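Local coordinates for DNA replication and repair protein RecF (Caldanaerobacter subterraneus subsp. tengcongensis, PDB 5Z69) that acts as an ABC-type ATPase and recombination mediator of the RecFOR pathway, binding ATP and single-stranded DNA in DNA repair and replication, at the interface of chains A and B. Coordinates in Å, arbitrary orientation; residue numbers count along the deposited sequence, not the author numbering. Chains: chain A/B, DNA replication and repair protein RecF.

Contact 1: the interface of chains A and B. Residues chain A 253, 260, 268-269; chain B 277, 279, 282, 284.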
# COMPACT_ATOMS: atom_id res chain seq x y z
N ARG A 253 1.62 -16.83 -2.82
CA ARG A 253 0.46 -16.05 -2.47
C ARG A 253 -0.82 -16.59 -3.11
O ARG A 253 -1.85 -16.60 -2.46
CB ARG A 253 0.70 -14.59 -2.84
CG ARG A 253 1.81 -14.00 -2.02
CD ARG A 253 2.24 -12.62 -2.46
NE ARG A 253 3.12 -12.06 -1.44
CZ ARG A 253 3.05 -10.81 -0.99
NH1 ARG A 253 2.15 -9.98 -1.50
NH2 ARG A 253 3.88 -10.40 -0.04
N LEU A 260 -10.03 -17.94 0.25
CA LEU A 260 -10.56 -16.60 0.03
C LEU A 260 -11.12 -16.44 -1.38
O LEU A 260 -12.19 -15.86 -1.57
CB LEU A 260 -9.47 -15.56 0.27
CG LEU A 260 -9.96 -14.14 -0.02
CD1 LEU A 260 -10.58 -13.51 1.22
CD2 LEU A 260 -8.84 -13.27 -0.58
N GLN A 268 -7.50 -12.46 -5.64
CA GLN A 268 -6.99 -11.24 -5.00
C GLN A 268 -5.49 -11.03 -5.26
O GLN A 268 -4.96 -9.94 -5.01
CB GLN A 268 -7.29 -11.24 -3.48
CG GLN A 268 -6.18 -11.69 -2.60
CD GLN A 268 -5.14 -10.62 -2.23
OE1 GLN A 268 -4.02 -10.97 -1.91
NE2 GLN A 268 -5.50 -9.34 -2.28
N VAL A 269 -4.79 -12.05 -5.76
CA VAL A 269 -3.36 -11.93 -5.99
C VAL A 269 -2.98 -11.61 -7.44
O VAL A 269 -3.30 -12.36 -8.35
CB VAL A 269 -2.62 -13.22 -5.60
CG1 VAL A 269 -1.17 -13.13 -6.03
CG2 VAL A 269 -2.70 -13.47 -4.07
N LYS B 277 -1.61 -10.62 5.46
CA LYS B 277 -2.46 -9.64 4.83
C LYS B 277 -3.71 -9.41 5.63
O LYS B 277 -4.32 -10.35 6.12
CB LYS B 277 -2.86 -10.09 3.42
CG LYS B 277 -1.78 -9.91 2.38
CD LYS B 277 -2.35 -10.12 0.98
CE LYS B 277 -1.84 -11.39 0.37
NZ LYS B 277 -1.55 -11.22 -1.08
N LEU B 279 -7.36 -8.11 5.06
CA LEU B 279 -8.29 -7.87 3.97
C LEU B 279 -9.68 -7.49 4.44
O LEU B 279 -10.24 -8.12 5.33
CB LEU B 279 -8.39 -9.10 3.09
CG LEU B 279 -7.08 -9.77 2.70
CD1 LEU B 279 -7.38 -10.97 1.82
CD2 LEU B 279 -6.14 -8.78 2.01
N GLY B 282 -12.35 -8.82 0.95
CA GLY B 282 -11.53 -9.44 -0.06
C GLY B 282 -10.44 -8.56 -0.65
O GLY B 282 -9.62 -9.04 -1.44
N ASP B 284 -7.12 -5.88 -0.17
CA ASP B 284 -6.02 -5.54 0.72
C ASP B 284 -6.19 -4.15 1.32
O ASP B 284 -6.26 -3.17 0.58
CB ASP B 284 -4.68 -5.64 -0.01
CG ASP B 284 -3.51 -5.68 0.95
OD1 ASP B 284 -3.61 -5.04 2.01
OD2 ASP B 284 -2.50 -6.37 0.67
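A:Gln268 and B:Lys277 meet end to end across the interface of two RecF copies, each side chain pointing at the other, a loop residue of chain A facing strand 275-280 of chain B. Along the glutamine, CB lies 3.8 Å from the backbone carbonyl O of B:Gly282, which has a backbone turn (phi 84°) that suits a glycine. At chi2 (84°) the chain bends and brings the amide round to the lysine. Its carbon CD is 3.8 Å from the ammonium nitrogen NZ of B:Lys277, and its oxygen OE1 accepts a hydrogen bond from NZ at 2.6 Å. The donor sits nearly along the C=O axis, 169° at the oxygen. The lysine carbon CE lies alongside the same oxygen. A neutral carbonyl suits this place, because it receives an ammonium group without adding charge, and a lysine is long enough to get there, its chain bending at chi3 and chi4. Beside this polar pair, methyl CD2 of A:Leu260, from helix 258-264, packs 3.6 Å from CD1 of B:Leu279; branched apolar tips fill such a spot without polar demands. A:Arg253, of helix 243-256, brings a like charge toward the ammonium, which may cost some stability; the acidic B:Asp284, its carboxylate OD2 6.3 Å from A:Arg253 NH1, may partly offset it. Methyl CG2 of A:Val269 stands 3.9 Å from B:Lys277 NZ.

Contact 2: the interface of chains A and B. Residues chain A 137, 141, 268, 272-273, 275; chain B 283-284, 287-288.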
# COMPACT_ATOMS: atom_id res chain seq x y z
N PRO A 137 -7.01 2.72 -7.08
CA PRO A 137 -5.97 1.92 -7.74
C PRO A 137 -6.30 1.63 -9.21
O PRO A 137 -5.44 1.63 -10.06
CB PRO A 137 -5.96 0.62 -6.92
CG PRO A 137 -6.50 1.01 -5.59
CD PRO A 137 -7.52 2.07 -5.87
N ARG A 141 -3.93 2.15 -12.31
CA ARG A 141 -3.56 0.93 -12.99
C ARG A 141 -3.92 0.97 -14.49
O ARG A 141 -3.12 0.60 -15.33
CB ARG A 141 -4.23 -0.24 -12.30
CG ARG A 141 -3.46 -1.52 -12.33
CD ARG A 141 -4.04 -2.47 -11.31
NE ARG A 141 -5.50 -2.52 -11.36
CZ ARG A 141 -6.29 -2.39 -10.30
NH1 ARG A 141 -5.76 -2.19 -9.08
NH2 ARG A 141 -7.61 -2.46 -10.45
N GLN A 268 -7.50 -12.46 -5.64
CA GLN A 268 -6.99 -11.24 -5.00
C GLN A 268 -5.49 -11.03 -5.26
O GLN A 268 -4.96 -9.94 -5.01
CB GLN A 268 -7.29 -11.24 -3.48
CG GLN A 268 -6.18 -11.69 -2.60
CD GLN A 268 -5.14 -10.62 -2.23
OE1 GLN A 268 -4.02 -10.97 -1.91
NE2 GLN A 268 -5.50 -9.34 -2.28
N HIS A 272 -3.44 -7.15 -11.28
CA HIS A 272 -4.74 -6.50 -11.41
C HIS A 272 -5.28 -5.93 -10.10
O HIS A 272 -6.39 -5.39 -10.06
CB HIS A 272 -5.78 -7.48 -11.99
CG HIS A 272 -6.01 -8.67 -11.11
ND1 HIS A 272 -5.09 -9.68 -10.97
CD2 HIS A 272 -7.05 -8.99 -10.31
CE1 HIS A 272 -5.56 -10.59 -10.13
NE2 HIS A 272 -6.75 -10.20 -9.72
N ARG A 273 -4.50 -6.06 -9.02
CA ARG A 273 -4.89 -5.48 -7.73
C ARG A 273 -3.86 -4.51 -7.23
O ARG A 273 -3.92 -4.12 -6.08
CB ARG A 273 -5.11 -6.56 -6.66
CG ARG A 273 -6.29 -7.47 -6.91
CD ARG A 273 -7.59 -6.70 -6.76
NE ARG A 273 -8.73 -7.61 -6.79
CZ ARG A 273 -9.17 -8.30 -5.75
NH2 ARG A 273 -10.22 -9.10 -5.91
N ASP A 275 -1.25 -1.00 -7.10
CA ASP A 275 -1.42 0.44 -7.20
C ASP A 275 -0.04 1.06 -7.17
O ASP A 275 0.94 0.34 -6.98
CB ASP A 275 -2.30 0.97 -6.07
CG ASP A 275 -2.77 2.39 -6.30
OD1 ASP A 275 -2.55 2.93 -7.40
OD2 ASP A 275 -3.37 2.99 -5.37
N TYR B 283 -10.42 -7.29 -0.27
CA TYR B 283 -9.41 -6.36 -0.76
C TYR B 283 -8.37 -5.99 0.28
O TYR B 283 -8.67 -5.80 1.46
CB TYR B 283 -10.09 -5.10 -1.30
CG TYR B 283 -10.76 -5.35 -2.65
CD1 TYR B 283 -10.10 -5.07 -3.84
CD2 TYR B 283 -12.05 -5.87 -2.73
CE1 TYR B 283 -10.71 -5.29 -5.08
CE2 TYR B 283 -12.67 -6.09 -3.95
CZ TYR B 283 -12.00 -5.81 -5.12
OH TYR B 283 -12.61 -6.04 -6.33
N ASP B 284 -7.12 -5.88 -0.17
CA ASP B 284 -6.02 -5.54 0.72
C ASP B 284 -6.19 -4.15 1.32
O ASP B 284 -6.26 -3.17 0.58
CB ASP B 284 -4.68 -5.64 -0.01
CG ASP B 284 -3.51 -5.68 0.95
OD1 ASP B 284 -3.61 -5.04 2.01
OD2 ASP B 284 -2.50 -6.37 0.67
N VAL B 287 -3.97 -1.23 0.55
CA VAL B 287 -3.99 -0.66 -0.81
C VAL B 287 -5.33 0.01 -1.16
O VAL B 287 -5.34 1.07 -1.79
CB VAL B 287 -3.70 -1.76 -1.87
CG1 VAL B 287 -3.85 -1.23 -3.31
CG2 VAL B 287 -2.31 -2.29 -1.69
N TYR B 288 -6.44 -0.62 -0.80
CA TYR B 288 -7.77 -0.17 -1.20
C TYR B 288 -8.59 0.55 -0.13
O TYR B 288 -9.62 1.13 -0.43
CB TYR B 288 -8.57 -1.39 -1.68
CG TYR B 288 -8.29 -1.80 -3.09
CD1 TYR B 288 -7.21 -2.61 -3.40
CD2 TYR B 288 -9.12 -1.38 -4.13
CE1 TYR B 288 -6.95 -3.01 -4.70
CE2 TYR B 288 -8.87 -1.76 -5.46
CZ TYR B 288 -7.78 -2.57 -5.73
OH TYR B 288 -7.52 -2.96 -7.02
O HOH W 1 -9.84 -2.78 -8.37
O HOH W 2 -3.36 2.89 -2.76
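The start of helix 137-151 in chain A, within the conserved GPSRRR stretch of RecF proteins, receives B:Tyr288, which directly precedes the SSQGQ sequence of the ABC signature motif in chain B. The tyrosine ring is sandwiched: CG of A:Pro137 makes a CH-pi contact with one face, 3.7 Å from the ring centroid, and CD1 of B:Tyr283 lies over the centre of the other. Proline suits this place, its compact, rigid ring presenting C-H groups to the aromatic cloud. The tyrosine CG lies beside the backbone N (chi1 -82°), and the ring carries its phenol OH across to A:Arg141. There guanidinium NH1 donates a hydrogen bond to OH at 2.8 Å, with the oxygen tilted 21° out of the guanidinium plane. Water 1, at the guanidinium edge, lies 3.1 Å from A:Arg141 NH2 and 2.7 Å from B:Tyr288 OH, so an arginine serves the phenol both directly and through water. The backbone O of A:His272 sits 3.0 Å above the centre of the guanidinium plane and is likely to steady its position and charge. A phenylalanine in place of B:Tyr288 would probably keep the proline packing but leave A:Arg141 NH1 and water 1 without their phenol partner. Nearby, A:Arg273 runs at about a right angle to B:Tyr283, NE and CZ against CE1, with CZ 3.4 Å from CE1, although that arginine is incompletely modelled and the detail is doubtful. At the far side, water 2 joins A:Asp275 OD2 (2.6 Å) to the backbone O of B:Val287, while B:Val287 CG1 touches A:Asp275 CB.

The C-alpha centres of contact 1 and contact 2 lie about 9 Å apart, and A:Gln268 and B:Asp284 belong to both, making them neighbouring patches of one surface. Chain A offers residues 268 and 269 to contact 1, with helices 243-256 and 258-264, and A:Gln268 again with A:His272, A:Arg273 and A:Asp275 to contact 2, with helix 137-151. Chain B supplies pieces running from strand 275-280 to residue 288, beside the signature motif. Because the whole interface departs from exact two-fold symmetry, the matching patch with the chains exchanged need not have the same geometry; the structure alone does not show whether this pairing is the working dimer.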